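Local structure of ketosynthase (Streptomyces sp. MSC090213JE08, 6KXD) at residues B[192-206]-B[231-245]. The protein probably forms, with a partner chain, the ketosynthase/chain length factor that extends the acyl chain in the highly reducing type II polyketide synthase making ishigamide. Sequence-based numbering, arbitrary orientation.
Sequences MGQGRATKYLVGSAE and EGCGLFLVEQAEAAE
Strands 199-206 and 232-240 pair antiparallel as buried neighbours in the sheet of the N-terminal ketosynthase half, with strand 114-119 on the far edge of the first and strand 20-29 on that of the second. Eight backbone hydrogen bonds join Tyr-200 with Val-238, Val-202 with Phe-236, Ser-204 with Gly-234 and Glu-206 with Gly-232; the bond from Val-238 N to Tyr-200 O, 2.7 Å, is nearly straight at 175°.

The face of Tyr-200, Val-202 and Val-238 lies under helix 180-193. Beta-branched valines suit an extended backbone: CG2 of Val-202 meets CG2 of Val-238 at 3.7 Å, and the other branch of Val-238, CG1, anti to its own N (chi1 179°), lies 3.8 Å from Met-192 SD. The flexible thioether then bends at chi3 (73°), bringing Met-192 CE over the backbone of Glu-239. Helix 86-99 covers the other face, where Leu-201, Ala-205, Cys-233 and Leu-235 point; a sheet packed between helix layers fits the five-layered alpha-beta-alpha-beta-alpha thiolase fold of ketosynthases. Glycine suits position 203, because on this backbone a beta carbon would collide with Gly-234 O and with Leu-235 CD2, which sits 3.7 Å from Gly-203 CA. Small Ala-205 and Cys-233 lie against Leu-87 and Ala-94 of that helix, their CB atoms 3.7 Å apart.

At the opposite end, the aliphatic part of Lys-199 runs alongside Glu-239, while NZ forms a long salt bridge, 3.6 Å, with OE1 of Glu-245, whose side chain crosses at about a right angle, and a weak hydrogen bond to Ala-109 O. Replacing Lys-199 with alanine would probably leave Glu-245 without this positive mate and uncover the flank of Glu-239. The latter's OE2 accepts Glu-245 N from above the carboxylate plane, tying back the turn from Ala-241 to Ala-244, while its OE1 bonds Thr-23.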
loop_
_atom_site.group_PDB
_atom_site.type_symbol
_atom_site.label_atom_id
_atom_site.label_comp_id
_atom_site.label_asym_id
_atom_site.label_seq_id
_atom_site.Cartn_x
_atom_site.Cartn_y
_atom_site.Cartn_z
ATOM N N MET B 192 -4.631 9.436 -12.276
ATOM C CA MET B 192 -4.892 9.726 -13.673
ATOM C C MET B 192 -5.434 11.150 -13.791
ATOM O O MET B 192 -5.022 11.869 -14.696
ATOM C CB MET B 192 -5.917 8.766 -14.247
ATOM C CG MET B 192 -5.390 7.385 -14.374
ATOM S SD MET B 192 -6.706 6.317 -14.947
ATOM C CE MET B 192 -6.795 6.852 -16.645
ATOM N N GLY B 193 -6.291 11.523 -12.832
ATOM C CA GLY B 193 -6.830 12.869 -12.664
ATOM C C GLY B 193 -5.739 13.920 -12.590
ATOM O O GLY B 193 -5.926 15.063 -13.049
ATOM N N GLN B 194 -4.581 13.551 -12.040
ATOM C CA GLN B 194 -3.484 14.483 -11.878
ATOM C C GLN B 194 -2.459 14.336 -13.009
ATOM O O GLN B 194 -1.407 14.952 -12.956
ATOM C CB GLN B 194 -2.866 14.276 -10.502
ATOM C CG GLN B 194 -3.837 14.603 -9.376
ATOM C CD GLN B 194 -4.381 16.010 -9.501
ATOM O OE1 GLN B 194 -5.579 16.242 -9.668
ATOM N NE2 GLN B 194 -3.474 16.957 -9.471
ATOM N N GLY B 195 -2.730 13.464 -13.982
ATOM C CA GLY B 195 -1.871 13.323 -15.127
ATOM C C GLY B 195 -0.653 12.459 -14.842
ATOM O O GLY B 195 0.285 12.495 -15.574
ATOM N N ARG B 196 -0.699 11.606 -13.808
ATOM C CA ARG B 196 0.442 10.766 -13.446
ATOM C C ARG B 196 0.464 9.484 -14.283
ATOM O O ARG B 196 1.462 8.780 -14.356
ATOM C CB ARG B 196 0.401 10.454 -11.946
ATOM C CG ARG B 196 1.578 11.026 -11.187
ATOM C CD ARG B 196 1.411 10.937 -9.695
ATOM N NE ARG B 196 1.132 12.239 -9.162
ATOM C CZ ARG B 196 2.009 13.243 -9.136
ATOM N NH1 ARG B 196 3.218 13.079 -9.647
ATOM N NH2 ARG B 196 1.669 14.382 -8.562
ATOM N N ALA B 197 -0.659 9.204 -14.942
ATOM C CA ALA B 197 -0.852 8.057 -15.798
ATOM C C ALA B 197 -1.981 8.409 -16.762
ATOM O O ALA B 197 -2.866 9.133 -16.383
ATOM C CB ALA B 197 -1.206 6.829 -14.968
ATOM N N THR B 198 -1.916 7.888 -17.989
ATOM C CA THR B 198 -2.999 7.990 -18.983
ATOM C C THR B 198 -3.852 6.720 -18.964
ATOM O O THR B 198 -4.982 6.714 -19.394
ATOM C CB THR B 198 -2.389 8.221 -20.373
ATOM O OG1 THR B 198 -1.563 7.094 -20.702
ATOM C CG2 THR B 198 -1.559 9.491 -20.376
ATOM N N LYS B 199 -3.249 5.600 -18.570
ATOM C CA LYS B 199 -3.947 4.351 -18.477
ATOM C C LYS B 199 -3.487 3.660 -17.182
ATOM O O LYS B 199 -2.393 3.901 -16.685
ATOM C CB LYS B 199 -3.613 3.375 -19.601
ATOM C CG LYS B 199 -3.995 3.775 -21.010
ATOM C CD LYS B 199 -3.868 2.592 -21.952
ATOM C CE LYS B 199 -3.400 2.992 -23.334
ATOM N NZ LYS B 199 -2.040 3.593 -23.257
ATOM N N TYR B 200 -4.338 2.789 -16.663
ATOM C CA TYR B 200 -4.059 2.100 -15.423
ATOM C C TYR B 200 -4.555 0.685 -15.508
ATOM O O TYR B 200 -5.656 0.433 -15.997
ATOM C CB TYR B 200 -4.747 2.738 -14.216
ATOM C CG TYR B 200 -3.789 3.306 -13.219
ATOM C CD1 TYR B 200 -3.099 2.491 -12.307
ATOM C CD2 TYR B 200 -3.550 4.658 -13.194
ATOM C CE1 TYR B 200 -2.204 3.042 -11.403
ATOM C CE2 TYR B 200 -2.668 5.223 -12.290
ATOM C CZ TYR B 200 -2.004 4.414 -11.384
ATOM O OH TYR B 200 -1.133 5.044 -10.555
ATOM N N LEU B 201 -3.716 -0.230 -15.023
ATOM C CA LEU B 201 -4.087 -1.578 -14.684
ATOM C C LEU B 201 -4.442 -1.537 -13.211
ATOM O O LEU B 201 -3.618 -1.140 -12.432
ATOM C CB LEU B 201 -2.915 -2.532 -14.829
ATOM C CG LEU B 201 -2.589 -3.131 -16.175
ATOM C CD1 LEU B 201 -1.738 -2.178 -16.947
ATOM C CD2 LEU B 201 -1.847 -4.452 -15.975
ATOM N N VAL B 202 -5.694 -1.830 -12.885
ATOM C CA VAL B 202 -6.186 -1.631 -11.532
ATOM C C VAL B 202 -6.804 -2.952 -11.143
ATOM O O VAL B 202 -7.651 -3.502 -11.894
ATOM C CB VAL B 202 -7.308 -0.587 -11.439
ATOM C CG1 VAL B 202 -7.791 -0.398 -9.992
ATOM C CG2 VAL B 202 -6.904 0.729 -12.044
ATOM N N GLY B 203 -6.542 -3.401 -9.918
ATOM C CA GLY B 203 -7.297 -4.557 -9.538
ATOM C C GLY B 203 -6.882 -5.017 -8.184
ATOM O O GLY B 203 -6.270 -4.230 -7.447
ATOM N N SER B 204 -7.226 -6.256 -7.872
ATOM C CA SER B 204 -6.878 -6.718 -6.559
ATOM C C SER B 204 -6.787 -8.225 -6.610
ATOM O O SER B 204 -7.316 -8.849 -7.556
ATOM C CB SER B 204 -7.879 -6.140 -5.581
ATOM O OG SER B 204 -9.191 -6.644 -5.812
ATOM N N ALA B 205 -6.153 -8.842 -5.582
ATOM C CA ALA B 205 -5.838 -10.251 -5.684
ATOM C C ALA B 205 -5.714 -10.863 -4.300
ATOM O O ALA B 205 -5.196 -10.208 -3.417
ATOM C CB ALA B 205 -4.561 -10.454 -6.442
ATOM N N GLU B 206 -6.093 -12.138 -4.207
ATOM C CA GLU B 206 -5.925 -12.865 -2.980
ATOM C C GLU B 206 -5.612 -14.310 -3.317
ATOM O O GLU B 206 -6.282 -14.903 -4.123
ATOM C CB GLU B 206 -7.243 -12.828 -2.211
ATOM C CG GLU B 206 -7.173 -13.367 -0.787
ATOM C CD GLU B 206 -6.617 -12.418 0.267
ATOM O OE1 GLU B 206 -6.954 -11.211 0.248
ATOM O OE2 GLU B 206 -5.773 -12.874 1.072
ATOM N N GLU B 231 -10.287 -17.294 -3.941
ATOM C CA GLU B 231 -9.071 -16.651 -4.285
ATOM C C GLU B 231 -9.186 -16.147 -5.716
ATOM O O GLU B 231 -10.024 -16.604 -6.509
ATOM C CB GLU B 231 -7.898 -17.624 -4.159
ATOM C CG GLU B 231 -8.028 -18.797 -5.098
ATOM C CD GLU B 231 -6.768 -19.635 -5.314
ATOM O OE1 GLU B 231 -5.717 -19.246 -4.807
ATOM O OE2 GLU B 231 -6.858 -20.681 -5.988
ATOM N N GLY B 232 -8.205 -15.345 -6.080
ATOM C CA GLY B 232 -7.959 -15.066 -7.403
ATOM C C GLY B 232 -7.546 -13.627 -7.591
ATOM O O GLY B 232 -7.094 -12.949 -6.669
ATOM N N CYS B 233 -7.728 -13.140 -8.811
ATOM C CA CYS B 233 -7.364 -11.780 -9.147
ATOM C C CYS B 233 -8.307 -11.251 -10.225
ATOM O O CYS B 233 -8.594 -11.920 -11.202
ATOM C CB CYS B 233 -5.932 -11.698 -9.670
ATOM S SG CYS B 233 -5.406 -10.069 -10.278
ATOM N N GLY B 234 -8.769 -10.022 -10.034
ATOM C CA GLY B 234 -9.476 -9.287 -11.037
ATOM C C GLY B 234 -8.729 -8.031 -11.351
ATOM O O GLY B 234 -8.205 -7.387 -10.410
ATOM N N LEU B 235 -8.629 -7.692 -12.652
ATOM C CA LEU B 235 -7.945 -6.524 -13.126
ATOM C C LEU B 235 -8.759 -5.817 -14.208
ATOM O O LEU B 235 -9.481 -6.498 -14.969
ATOM C CB LEU B 235 -6.614 -6.879 -13.786
ATOM C CG LEU B 235 -5.539 -7.513 -12.916
ATOM C CD1 LEU B 235 -4.347 -7.850 -13.797
ATOM C CD2 LEU B 235 -5.117 -6.567 -11.791
ATOM N N PHE B 236 -8.625 -4.498 -14.204
ATOM C CA PHE B 236 -9.282 -3.585 -15.112
ATOM C C PHE B 236 -8.265 -2.714 -15.808
ATOM O O PHE B 236 -7.274 -2.271 -15.199
ATOM C CB PHE B 236 -10.264 -2.693 -14.364
ATOM C CG PHE B 236 -11.144 -3.548 -13.529
ATOM C CD1 PHE B 236 -12.159 -4.295 -14.133
ATOM C CD2 PHE B 236 -10.888 -3.690 -12.183
ATOM C CE1 PHE B 236 -12.950 -5.128 -13.366
ATOM C CE2 PHE B 236 -11.631 -4.582 -11.430
ATOM C CZ PHE B 236 -12.659 -5.298 -12.032
ATOM N N LEU B 237 -8.519 -2.476 -17.098
ATOM C CA LEU B 237 -7.790 -1.472 -17.787
ATOM C C LEU B 237 -8.639 -0.201 -17.709
ATOM O O LEU B 237 -9.808 -0.205 -18.156
ATOM C CB LEU B 237 -7.529 -1.972 -19.216
ATOM C CG LEU B 237 -6.447 -1.190 -19.968
ATOM C CD1 LEU B 237 -6.824 0.246 -20.127
ATOM C CD2 LEU B 237 -5.122 -1.277 -19.237
ATOM N N VAL B 238 -8.124 0.846 -17.080
ATOM C CA VAL B 238 -8.801 2.117 -16.924
ATOM C C VAL B 238 -8.111 3.200 -17.763
ATOM O O VAL B 238 -6.895 3.328 -17.757
ATOM C CB VAL B 238 -8.852 2.532 -15.437
ATOM C CG1 VAL B 238 -9.531 3.866 -15.226
ATOM C CG2 VAL B 238 -9.530 1.431 -14.618
ATOM N N GLU B 239 -8.922 4.000 -18.444
ATOM C CA GLU B 239 -8.450 5.099 -19.307
ATOM C C GLU B 239 -9.319 6.325 -19.033
ATOM O O GLU B 239 -10.339 6.229 -18.345
ATOM C CB GLU B 239 -8.559 4.703 -20.782
ATOM C CG GLU B 239 -8.134 3.293 -21.055
ATOM C CD GLU B 239 -7.921 3.012 -22.522
ATOM O OE1 GLU B 239 -8.318 1.937 -22.973
ATOM O OE2 GLU B 239 -7.339 3.912 -23.199
ATOM N N GLN B 240 -8.885 7.474 -19.548
ATOM C CA GLN B 240 -9.666 8.698 -19.512
ATOM C C GLN B 240 -10.648 8.612 -20.676
ATOM O O GLN B 240 -10.292 8.122 -21.776
ATOM C CB GLN B 240 -8.744 9.915 -19.600
ATOM C CG GLN B 240 -7.609 9.902 -18.592
ATOM C CD GLN B 240 -7.870 10.817 -17.426
ATOM O OE1 GLN B 240 -8.710 10.562 -16.557
ATOM N NE2 GLN B 240 -7.124 11.904 -17.411
ATOM N N ALA B 241 -11.893 9.013 -20.426
ATOM C CA ALA B 241 -12.954 8.741 -21.401
ATOM C C ALA B 241 -12.568 9.382 -22.752
ATOM O O ALA B 241 -12.550 8.698 -23.783
ATOM C CB ALA B 241 -14.269 9.244 -20.854
ATOM N N GLU B 242 -12.084 10.621 -22.690
ATOM C CA GLU B 242 -11.625 11.382 -23.885
ATOM C C GLU B 242 -10.662 10.530 -24.716
ATOM O O GLU B 242 -10.847 10.357 -25.939
ATOM C CB GLU B 242 -10.858 12.661 -23.531
ATOM C CG GLU B 242 -11.482 13.490 -22.429
ATOM C CD GLU B 242 -10.985 13.142 -21.037
ATOM O OE1 GLU B 242 -9.755 13.201 -20.797
ATOM O OE2 GLU B 242 -11.834 12.794 -20.199
ATOM N N ALA B 243 -9.645 9.991 -24.034
ATOM C CA ALA B 243 -8.483 9.465 -24.695
ATOM C C ALA B 243 -8.614 7.958 -24.925
ATOM O O ALA B 243 -7.709 7.343 -25.448
ATOM C CB ALA B 243 -7.265 9.812 -23.873
ATOM N N ALA B 244 -9.748 7.365 -24.542
ATOM C CA ALA B 244 -9.858 5.915 -24.505
ATOM C C ALA B 244 -9.593 5.343 -25.896
ATOM O O ALA B 244 -10.238 5.744 -26.848
ATOM C CB ALA B 244 -11.207 5.494 -23.991
ATOM N N GLU B 245 -8.659 4.385 -25.947
ATOM C CA GLU B 245 -8.156 3.742 -27.154
ATOM C C GLU B 245 -8.930 2.453 -27.432
ATOM O O GLU B 245 -8.738 1.835 -28.479
ATOM C CB GLU B 245 -6.662 3.439 -27.003
ATOM C CG GLU B 245 -5.863 4.667 -26.594
ATOM C CD GLU B 245 -4.355 4.509 -26.557
ATOM O OE1 GLU B 245 -3.866 3.363 -26.385
ATOM O OE2 GLU B 245 -3.675 5.549 -26.695
HETATM O O HOH W 1 -6.511 7.791 -20.959
#